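Local coordinates for putative phosphomannomutase (Thermus thermophilus, PDB 1TUO), which probably interconverts phosphosugars by shifting a phosphate group between two positions on the sugar, as a magnesium-dependent member of the phosphohexose mutase family, at residues A[426-431]-A[452-457]; A[275-280]-A[359-364]; A[51-56]-A[66-71]; A[125-130]-A[313-318]. All coordinates share one frame; numbering follows the deposited sequence.

How the contacts relate
Contacts 1, 2 and 3 each lie within a single domain, whereas contact 4 joins two: it brings domain I (125-130) against domain III (313-318), its centre about 12 Å from that of the chain. Contact 3 packs a helix on the domain I sheet that contact 4 also reaches, their centres about 21 Å apart. Contact 2 joins two helices of domain III, its nearest atoms about 11 Å from contact 4. Contact 1, in the C-terminal domain, touches contact 4 where Arg431 NE meets Val313 CG2 at 3.9 Å; its centre is about 43 Å from that of contact 3. In this family the active site lies between the four domains, so contact 4 probably borders it.

Contact 1: A[426-431]-A[452-457]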
# COMPACT_ATOMS: atom_id res chain seq x y z
N ALA A 426 -21.63 14.63 -4.85
CA ALA A 426 -21.34 13.36 -5.51
C ALA A 426 -20.30 13.52 -6.63
O ALA A 426 -20.22 14.56 -7.28
CB ALA A 426 -22.62 12.75 -6.07
N TRP A 427 -19.52 12.46 -6.85
CA TRP A 427 -18.50 12.46 -7.88
C TRP A 427 -18.44 11.08 -8.55
O TRP A 427 -18.54 10.05 -7.89
CB TRP A 427 -17.12 12.84 -7.29
CG TRP A 427 -16.00 11.83 -7.51
CD1 TRP A 427 -15.64 11.25 -8.70
CD2 TRP A 427 -15.11 11.30 -6.52
NE1 TRP A 427 -14.59 10.38 -8.50
CE2 TRP A 427 -14.25 10.39 -7.18
CE3 TRP A 427 -14.96 11.49 -5.14
CZ2 TRP A 427 -13.25 9.69 -6.51
CZ3 TRP A 427 -13.97 10.79 -4.47
CH2 TRP A 427 -13.12 9.90 -5.16
N VAL A 428 -18.26 11.09 -9.87
CA VAL A 428 -18.17 9.87 -10.65
C VAL A 428 -16.92 9.94 -11.52
O VAL A 428 -16.80 10.84 -12.35
CB VAL A 428 -19.39 9.67 -11.55
CG1 VAL A 428 -19.26 8.37 -12.32
CG2 VAL A 428 -20.66 9.68 -10.71
N LEU A 429 -16.01 9.00 -11.32
CA LEU A 429 -14.76 8.96 -12.07
C LEU A 429 -14.64 7.76 -12.99
O LEU A 429 -14.81 6.62 -12.56
CB LEU A 429 -13.58 8.97 -11.09
CG LEU A 429 -12.17 8.75 -11.66
CD1 LEU A 429 -11.77 9.95 -12.52
CD2 LEU A 429 -11.18 8.56 -10.52
N PHE A 430 -14.34 8.02 -14.26
CA PHE A 430 -14.15 6.96 -15.24
C PHE A 430 -12.65 6.90 -15.54
O PHE A 430 -12.04 7.91 -15.89
CB PHE A 430 -14.90 7.25 -16.55
CG PHE A 430 -16.36 7.51 -16.38
CD1 PHE A 430 -16.82 8.76 -15.99
CD2 PHE A 430 -17.29 6.50 -16.63
CE1 PHE A 430 -18.18 9.02 -15.86
CE2 PHE A 430 -18.66 6.75 -16.50
CZ PHE A 430 -19.11 8.00 -16.12
N ARG A 431 -12.06 5.72 -15.40
CA ARG A 431 -10.64 5.53 -15.67
C ARG A 431 -10.41 4.29 -16.53
O ARG A 431 -10.72 3.17 -16.11
CB ARG A 431 -9.84 5.39 -14.37
CG ARG A 431 -9.50 6.72 -13.71
CD ARG A 431 -8.76 6.52 -12.40
NE ARG A 431 -7.58 5.66 -12.53
CZ ARG A 431 -6.54 5.95 -13.30
NH1 ARG A 431 -6.52 7.06 -14.01
NH2 ARG A 431 -5.51 5.11 -13.36
N ARG A 452 -24.95 3.38 -5.48
CA ARG A 452 -25.41 2.30 -6.35
C ARG A 452 -26.20 2.81 -7.55
O ARG A 452 -26.03 2.32 -8.67
CB ARG A 452 -26.26 1.29 -5.56
CG ARG A 452 -26.84 0.15 -6.41
CD ARG A 452 -25.75 -0.65 -7.13
NE ARG A 452 -26.30 -1.73 -7.95
CZ ARG A 452 -26.85 -2.85 -7.47
NH1 ARG A 452 -26.92 -3.05 -6.17
NH2 ARG A 452 -27.33 -3.76 -8.31
N ALA A 453 -27.07 3.80 -7.34
CA ALA A 453 -27.86 4.36 -8.43
C ALA A 453 -26.93 4.99 -9.47
O ALA A 453 -27.06 4.76 -10.67
CB ALA A 453 -28.84 5.41 -7.89
N LEU A 454 -25.97 5.79 -8.99
CA LEU A 454 -25.02 6.43 -9.89
C LEU A 454 -24.28 5.43 -10.75
O LEU A 454 -24.13 5.62 -11.96
CB LEU A 454 -24.01 7.26 -9.10
CG LEU A 454 -24.56 8.57 -8.54
CD1 LEU A 454 -23.56 9.20 -7.59
CD2 LEU A 454 -24.87 9.51 -9.70
N LEU A 455 -23.81 4.35 -10.13
CA LEU A 455 -23.09 3.32 -10.87
C LEU A 455 -23.99 2.67 -11.91
O LEU A 455 -23.54 2.36 -13.01
CB LEU A 455 -22.54 2.26 -9.90
CG LEU A 455 -21.30 2.65 -9.10
CD1 LEU A 455 -21.00 1.62 -8.04
CD2 LEU A 455 -20.12 2.79 -10.05
N GLU A 456 -25.26 2.47 -11.56
CA GLU A 456 -26.20 1.86 -12.50
C GLU A 456 -26.45 2.74 -13.72
O GLU A 456 -26.57 2.23 -14.84
CB GLU A 456 -27.53 1.58 -11.80
CG GLU A 456 -27.51 0.40 -10.83
CD GLU A 456 -27.21 -0.92 -11.51
OE1 GLU A 456 -27.64 -1.10 -12.67
OE2 GLU A 456 -26.56 -1.79 -10.89
N GLU A 457 -26.54 4.05 -13.52
CA GLU A 457 -26.78 4.96 -14.64
C GLU A 457 -25.48 5.24 -15.39
O GLU A 457 -25.48 5.37 -16.62
CB GLU A 457 -27.37 6.28 -14.13
CG GLU A 457 -28.66 6.15 -13.33
CD GLU A 457 -29.84 5.63 -14.14
OE1 GLU A 457 -30.97 5.69 -13.63
OE2 GLU A 457 -29.63 5.17 -15.28
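Strand 426-431 runs beneath helix 448-459 with Val428 and Leu454 closest in the backbone, their CA atoms 7.7 Å apart. The pair belongs to the C-terminal domain, where an antiparallel sheet is covered by this helix. One side chain of the helix makes the contact. Leu454 holds its CG anti to its own carbonyl carbon (chi1 -75°), and its CD1 methyl comes down between two residues that alternate on the strand and therefore face the same way. CD1 lies 4.0 Å from Ala426 CB and 4.3 Å from Val428 CG2. The small alanine lets the leucine methyl settle close to the strand, while the branched valine suits an extended backbone and supplies a second methyl. All three side chains are buried, and Leu408 packs on both Ala426 and Leu454. One residue further along the helix, Leu455 leans instead on Ile441 and Val443 of the adjoining strand, so consecutive leucines cover neighbouring strands. Beyond Arg431 the chain enters a loop that in relatives binds the phosphate of the substrate. The outer side of the helix is polar, as suits a surface, with Arg452 and Glu456 paired one turn apart in a salt bridge. Arg452 NE donates to Glu456 OE2 at 3.0 Å with an N-H...O angle of 164°, meeting the oxygen on its anti side, 17° out of the carboxylate plane.

Contact 2: A[275-280]-A[359-364]; sequences ALYRFR and VAATGK
Helix-to-helix packing inside the alpha/beta/alpha domain III brings Tyr277 of helix 267-280 against Ala361 and Thr362 at the end of helix 348-362. With CG anti to the backbone N (chi1 177°), the tyrosine ring reaches toward helix 348-362 and meets both residues obliquely. Its CE2 is 3.9 Å from Ala361 CB, its OH 3.4 Å from the same methyl, and its CD2 4.0 Å from Thr362 CG2. Alanine is short enough for the ring to lie close, and the threonine turns its methyl to the ring and its hydroxyl back to its own helix. The tyrosine hydroxyl is hydrogen-bonded to Glu357, so the ring is held at its polar end too. A leucine in place of Tyr277 would probably leave Glu357 without this partner and a gap beside Ala361. Thr362 OG1 accepts from Lys364 N at 3.1 Å, an ST turn that follows the helix out; the same hydroxyl is also hydrogen-bonded to Ser358 O. Gly363 suits that exit because its positive phi (82°) would press a side chain against the preceding carbonyl. A water accepts from Arg280 NH1 at 3.2 Å and, weakly, from Lys364 NZ. Around the pair, Leu276 packs on helices 296-304 and 366-377, while Arg278 reaches Glu341 and the carbonyl of Phe328 on strand 327-331.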
# COMPACT_ATOMS: atom_id res chain seq x y z
N ALA A 275 -5.63 11.21 9.05
CA ALA A 275 -5.21 12.57 8.73
C ALA A 275 -5.66 13.48 9.88
O ALA A 275 -4.91 14.34 10.33
CB ALA A 275 -5.83 13.05 7.42
N LEU A 276 -6.88 13.26 10.35
CA LEU A 276 -7.42 14.07 11.45
C LEU A 276 -6.61 13.86 12.72
O LEU A 276 -6.24 14.81 13.39
CB LEU A 276 -8.88 13.70 11.72
CG LEU A 276 -9.55 14.43 12.88
CD1 LEU A 276 -9.56 15.93 12.61
CD2 LEU A 276 -10.97 13.91 13.04
N TYR A 277 -6.35 12.60 13.04
CA TYR A 277 -5.59 12.26 14.24
C TYR A 277 -4.19 12.89 14.22
O TYR A 277 -3.78 13.51 15.20
CB TYR A 277 -5.47 10.74 14.37
CG TYR A 277 -4.64 10.31 15.56
CD1 TYR A 277 -3.42 9.64 15.37
CD2 TYR A 277 -5.04 10.59 16.86
CE1 TYR A 277 -2.64 9.27 16.46
CE2 TYR A 277 -4.26 10.22 17.95
CZ TYR A 277 -3.06 9.57 17.75
OH TYR A 277 -2.28 9.22 18.83
N ARG A 278 -3.48 12.73 13.11
CA ARG A 278 -2.13 13.28 13.01
C ARG A 278 -2.15 14.80 13.05
O ARG A 278 -1.27 15.42 13.66
CB ARG A 278 -1.44 12.78 11.73
CG ARG A 278 -1.00 11.32 11.83
CD ARG A 278 -0.65 10.72 10.46
NE ARG A 278 0.60 11.24 9.88
CZ ARG A 278 1.82 10.94 10.31
NH1 ARG A 278 2.00 10.13 11.34
NH2 ARG A 278 2.88 11.44 9.68
N PHE A 279 -3.14 15.41 12.42
CA PHE A 279 -3.24 16.86 12.42
C PHE A 279 -3.45 17.35 13.85
O PHE A 279 -2.83 18.33 14.28
CB PHE A 279 -4.41 17.33 11.57
CG PHE A 279 -4.67 18.81 11.68
CD1 PHE A 279 -3.93 19.71 10.94
CD2 PHE A 279 -5.63 19.29 12.57
CE1 PHE A 279 -4.14 21.08 11.07
CE2 PHE A 279 -5.84 20.65 12.71
CZ PHE A 279 -5.10 21.55 11.96
N ARG A 280 -4.34 16.68 14.58
CA ARG A 280 -4.63 17.09 15.95
C ARG A 280 -3.43 16.86 16.88
O ARG A 280 -3.34 17.49 17.93
CB ARG A 280 -5.88 16.37 16.48
CG ARG A 280 -7.16 16.82 15.75
CD ARG A 280 -8.41 16.03 16.16
NE ARG A 280 -8.93 16.40 17.48
CZ ARG A 280 -10.10 15.98 17.95
NH1 ARG A 280 -10.87 15.19 17.20
NH2 ARG A 280 -10.51 16.34 19.16
N VAL A 359 -7.05 4.97 18.32
CA VAL A 359 -8.14 4.48 19.15
C VAL A 359 -7.81 4.62 20.63
O VAL A 359 -8.64 5.07 21.42
CB VAL A 359 -8.47 3.01 18.82
CG1 VAL A 359 -9.52 2.48 19.78
CG2 VAL A 359 -8.99 2.92 17.38
N ALA A 360 -6.59 4.26 21.00
CA ALA A 360 -6.17 4.34 22.39
C ALA A 360 -6.07 5.79 22.88
O ALA A 360 -6.58 6.12 23.96
CB ALA A 360 -4.83 3.64 22.57
N ALA A 361 -5.43 6.64 22.09
CA ALA A 361 -5.25 8.04 22.46
C ALA A 361 -6.55 8.84 22.51
O ALA A 361 -6.77 9.61 23.45
CB ALA A 361 -4.27 8.70 21.49
N THR A 362 -7.41 8.67 21.51
CA THR A 362 -8.67 9.40 21.48
C THR A 362 -9.72 8.81 22.42
O THR A 362 -10.56 9.54 22.96
CB THR A 362 -9.29 9.44 20.07
OG1 THR A 362 -9.65 8.11 19.66
CG2 THR A 362 -8.30 10.03 19.07
N GLY A 363 -9.67 7.50 22.62
CA GLY A 363 -10.64 6.85 23.47
C GLY A 363 -11.92 6.60 22.68
O GLY A 363 -12.98 6.33 23.25
N LYS A 364 -11.82 6.71 21.36
CA LYS A 364 -12.96 6.49 20.49
C LYS A 364 -12.60 5.41 19.48
O LYS A 364 -11.50 5.42 18.93
CB LYS A 364 -13.33 7.79 19.76
CG LYS A 364 -13.67 8.94 20.70
CD LYS A 364 -13.87 10.26 19.98
CE LYS A 364 -15.17 10.30 19.20
NZ LYS A 364 -15.51 11.70 18.80
O HOH W 1 -13.22 14.14 19.18

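Contact 3: A[51-56]-A[66-71]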
# COMPACT_ATOMS: atom_id res chain seq x y z
N VAL A 51 22.78 -3.47 -2.89
CA VAL A 51 21.40 -3.63 -3.32
C VAL A 51 20.75 -4.59 -2.35
O VAL A 51 21.34 -5.61 -2.01
CB VAL A 51 21.29 -4.27 -4.73
CG1 VAL A 51 19.81 -4.43 -5.11
CG2 VAL A 51 22.01 -3.40 -5.75
N VAL A 52 19.55 -4.25 -1.90
CA VAL A 52 18.82 -5.11 -0.98
C VAL A 52 17.69 -5.77 -1.76
O VAL A 52 16.98 -5.10 -2.51
CB VAL A 52 18.23 -4.31 0.19
CG1 VAL A 52 17.60 -5.25 1.20
CG2 VAL A 52 19.34 -3.49 0.87
N VAL A 53 17.56 -7.08 -1.61
CA VAL A 53 16.52 -7.83 -2.31
C VAL A 53 15.59 -8.48 -1.29
O VAL A 53 16.03 -8.94 -0.25
CB VAL A 53 17.13 -8.95 -3.19
CG1 VAL A 53 16.02 -9.76 -3.88
CG2 VAL A 53 18.05 -8.34 -4.24
N GLY A 54 14.30 -8.50 -1.60
CA GLY A 54 13.34 -9.12 -0.70
C GLY A 54 12.28 -9.84 -1.51
O GLY A 54 12.21 -9.67 -2.73
N HIS A 55 11.46 -10.64 -0.84
CA HIS A 55 10.38 -11.36 -1.53
C HIS A 55 9.20 -11.56 -0.59
O HIS A 55 9.36 -11.47 0.63
CB HIS A 55 10.89 -12.72 -2.00
CG HIS A 55 11.26 -13.65 -0.89
ND1 HIS A 55 10.35 -14.46 -0.26
CD2 HIS A 55 12.46 -13.91 -0.32
CE1 HIS A 55 10.96 -15.18 0.66
NE2 HIS A 55 12.25 -14.86 0.65
N ASP A 56 8.01 -11.81 -1.14
CA ASP A 56 6.84 -12.04 -0.31
C ASP A 56 6.56 -13.54 -0.21
O ASP A 56 7.49 -14.34 -0.33
CB ASP A 56 5.62 -11.26 -0.82
CG ASP A 56 5.20 -11.65 -2.23
OD1 ASP A 56 4.37 -10.91 -2.79
OD2 ASP A 56 5.68 -12.67 -2.76
N ARG A 66 16.43 -15.26 -4.80
CA ARG A 66 17.78 -15.80 -4.67
C ARG A 66 18.49 -15.69 -6.02
O ARG A 66 19.67 -15.35 -6.08
CB ARG A 66 17.74 -17.26 -4.22
CG ARG A 66 17.27 -17.47 -2.77
CD ARG A 66 17.59 -18.88 -2.28
NE ARG A 66 16.89 -19.91 -3.05
CZ ARG A 66 15.65 -20.32 -2.81
NH1 ARG A 66 14.95 -19.79 -1.82
NH2 ARG A 66 15.10 -21.26 -3.57
N ALA A 67 17.75 -15.95 -7.09
CA ALA A 67 18.31 -15.88 -8.44
C ALA A 67 18.72 -14.45 -8.78
O ALA A 67 19.80 -14.21 -9.33
CB ALA A 67 17.28 -16.38 -9.45
N LEU A 68 17.86 -13.50 -8.44
CA LEU A 68 18.16 -12.09 -8.71
C LEU A 68 19.37 -11.64 -7.89
O LEU A 68 20.24 -10.93 -8.39
CB LEU A 68 16.94 -11.22 -8.39
CG LEU A 68 17.14 -9.70 -8.44
CD1 LEU A 68 17.58 -9.28 -9.84
CD2 LEU A 68 15.84 -9.00 -8.05
N SER A 69 19.41 -12.05 -6.62
CA SER A 69 20.51 -11.66 -5.74
C SER A 69 21.84 -12.18 -6.27
O SER A 69 22.82 -11.44 -6.35
CB SER A 69 20.26 -12.21 -4.32
OG SER A 69 19.07 -11.64 -3.77
N GLY A 70 21.86 -13.46 -6.65
CA GLY A 70 23.07 -14.04 -7.18
C GLY A 70 23.53 -13.35 -8.45
O GLY A 70 24.72 -13.08 -8.62
N HIS A 71 22.59 -13.07 -9.35
CA HIS A 71 22.93 -12.42 -10.61
C HIS A 71 23.55 -11.03 -10.38
O HIS A 71 24.59 -10.69 -10.97
CB HIS A 71 21.68 -12.30 -11.49
CG HIS A 71 21.98 -11.94 -12.92
ND1 HIS A 71 21.55 -12.70 -13.98
CD2 HIS A 71 22.66 -10.90 -13.45
CE1 HIS A 71 21.96 -12.15 -15.11
NE2 HIS A 71 22.64 -11.06 -14.82
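Val53 and Ser69 meet where a strand and a helix come close, within the beta-alpha-beta crossover made by strand 50-55, helix 61-75 and strand 78-82 of domain I. Ser69 OG rests against the branch of the valine, 3.4 Å from Val53 CB, 3.5 Å from CG2 and 3.6 Å from CG1, so that the oxygen sits over the fork of the side chain. A small residue suits this place, where the backbones come to 6.5 Å between the CA atoms of Val53 and Ser69. Beside it, Leu68 CD2 comes to 4.2 Å from Val53 CG1 and extends the apolar cover over the valine. The beta-branched valine fits an extended strand while filling the space under the helix.

The next shell explains how a serine hydroxyl can be buried against methyls. With OG beside its backbone N and anti to its carbonyl carbon (chi1 -63°), Ser69 hydrogen-bonds to Ala65 O one turn back, which satisfies the hydroxyl within its own helix. Val79 and Leu81 of the neighbouring strand also touch Ser69, and Leu68 packs on Ala36 of helix 29-45.

Further out, the strand ends at a polar corner. Asp56 is hydrogen-bonded to Thr107 and to the backbone N of Arg58, which ties down the turn after the strand. There His55 ND1 donates to Asp56 O at 2.9 Å, nearly straight at 162°, in the carbonyl plane on a lone pair and close to the plane of the imidazole.

Contact 4: A[125-130]-A[313-318]; sequences GGPIAQ and VGFKWI
Phe315, which meets Pro127 across the contact, opens a helix whose first turn is closed by the backbone bond from Trp317 N to Gly314 O, 3.2 Å long. Domain I and domain III, two of the alpha/beta/alpha units of the phosphohexomutase fold, touch each other here. Gly314 suits the bend before the helix, since its positive phi would force a side chain into the preceding carbonyl. Phe315 then swings its ring out toward domain I, with CG anti to its backbone N (chi1 -168°). The proline meets that ring at the edge, near its plane: Pro127 CG lies 3.5 Å from Phe315 CD1, and Pro127 CD 4.0 Å from the same atom. The two side chains cross at about a right angle, and the compact pyrrolidine fits against the rim. Ile318 of the same helix lies over the rim of one face of the phenyl group, its CB 4.1 Å above the plane, and Glu332 and Arg346 also pack on this phenylalanine. A serine in place of Pro127 would probably open a gap at the edge of Phe315 and leave the backbone at this position freer to turn.

At the start of helix 130-138, just after the N-cap Ala129, the extended chain of Gln130 crosses that of Lys316 at a slant. A long lysine suits this partly exposed margin, its methylenes packing along the glutamine. Lys316 NZ is placed doubtfully, 3.2 Å from Trp317 NE1, a fellow donor not bonded to it. The firmer contact is Gln130 CB to Lys316 CD, 4.2 Å.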
# COMPACT_ATOMS: atom_id res chain seq x y z
N GLY A 125 14.41 4.78 -0.16
CA GLY A 125 13.58 3.77 0.46
C GLY A 125 12.13 3.90 0.04
O GLY A 125 11.21 3.81 0.87
N GLY A 126 11.93 4.12 -1.26
CA GLY A 126 10.60 4.25 -1.83
C GLY A 126 10.63 3.84 -3.29
O GLY A 126 11.71 3.65 -3.85
N PRO A 127 9.47 3.70 -3.95
CA PRO A 127 9.44 3.30 -5.36
C PRO A 127 10.25 4.20 -6.29
O PRO A 127 10.22 5.42 -6.16
CB PRO A 127 7.95 3.31 -5.70
CG PRO A 127 7.37 4.31 -4.74
CD PRO A 127 8.11 4.00 -3.46
N ILE A 128 10.98 3.58 -7.22
CA ILE A 128 11.78 4.36 -8.17
C ILE A 128 10.87 5.27 -8.99
O ILE A 128 9.71 4.95 -9.24
CB ILE A 128 12.56 3.46 -9.15
CG1 ILE A 128 11.61 2.52 -9.89
CG2 ILE A 128 13.65 2.70 -8.40
CD1 ILE A 128 12.28 1.74 -11.00
N ALA A 129 11.41 6.41 -9.40
CA ALA A 129 10.65 7.36 -10.19
C ALA A 129 10.49 6.83 -11.61
O ALA A 129 11.22 5.91 -12.02
CB ALA A 129 11.35 8.73 -10.20
N GLN A 130 9.56 7.40 -12.35
CA GLN A 130 9.31 6.98 -13.73
C GLN A 130 10.56 7.05 -14.60
O GLN A 130 10.81 6.16 -15.41
CB GLN A 130 8.19 7.82 -14.35
CG GLN A 130 7.82 7.40 -15.76
CD GLN A 130 6.65 8.19 -16.32
OE1 GLN A 130 6.26 8.01 -17.48
NE2 GLN A 130 6.08 9.07 -15.51
N VAL A 313 -3.23 8.90 -10.28
CA VAL A 313 -3.01 7.63 -9.60
C VAL A 313 -1.60 7.13 -9.90
O VAL A 313 -1.12 7.20 -11.04
CB VAL A 313 -4.05 6.58 -10.03
CG1 VAL A 313 -3.69 5.21 -9.44
CG2 VAL A 313 -5.43 7.00 -9.57
N GLY A 314 -0.94 6.62 -8.86
CA GLY A 314 0.42 6.13 -8.99
C GLY A 314 1.16 6.68 -7.79
O GLY A 314 1.24 7.90 -7.62
N PHE A 315 1.71 5.81 -6.95
CA PHE A 315 2.39 6.29 -5.75
C PHE A 315 3.63 7.13 -6.03
O PHE A 315 4.08 7.89 -5.17
CB PHE A 315 2.75 5.12 -4.83
CG PHE A 315 3.18 5.54 -3.46
CD1 PHE A 315 4.53 5.72 -3.16
CD2 PHE A 315 2.24 5.80 -2.47
CE1 PHE A 315 4.93 6.14 -1.89
CE2 PHE A 315 2.64 6.22 -1.20
CZ PHE A 315 3.99 6.39 -0.91
N LYS A 316 4.17 7.01 -7.24
CA LYS A 316 5.35 7.79 -7.60
C LYS A 316 5.08 9.28 -7.40
O LYS A 316 5.97 10.03 -6.98
CB LYS A 316 5.74 7.52 -9.06
CG LYS A 316 4.68 7.92 -10.08
CD LYS A 316 5.16 7.69 -11.50
CE LYS A 316 4.04 7.92 -12.50
NZ LYS A 316 4.40 9.31 -12.75
N TRP A 317 3.86 9.70 -7.69
CA TRP A 317 3.49 11.11 -7.55
C TRP A 317 3.50 11.55 -6.09
O TRP A 317 3.83 12.69 -5.78
CB TRP A 317 2.10 11.39 -8.13
CG TRP A 317 1.96 11.15 -9.61
CD1 TRP A 317 1.64 9.97 -10.22
CD2 TRP A 317 2.08 12.13 -10.65
NE1 TRP A 317 1.55 10.15 -11.59
CE2 TRP A 317 1.81 11.47 -11.87
CE3 TRP A 317 2.38 13.50 -10.67
CZ2 TRP A 317 1.84 12.13 -13.11
CZ3 TRP A 317 2.41 14.16 -11.90
CH2 TRP A 317 2.14 13.47 -13.10
N ILE A 318 3.10 10.66 -5.19
CA ILE A 318 3.07 10.97 -3.77
C ILE A 318 4.49 11.01 -3.21
O ILE A 318 4.83 11.87 -2.40
CB ILE A 318 2.21 9.93 -2.99
CG1 ILE A 318 0.76 10.03 -3.45
CG2 ILE A 318 2.31 10.18 -1.49
CD1 ILE A 318 -0.16 8.98 -2.87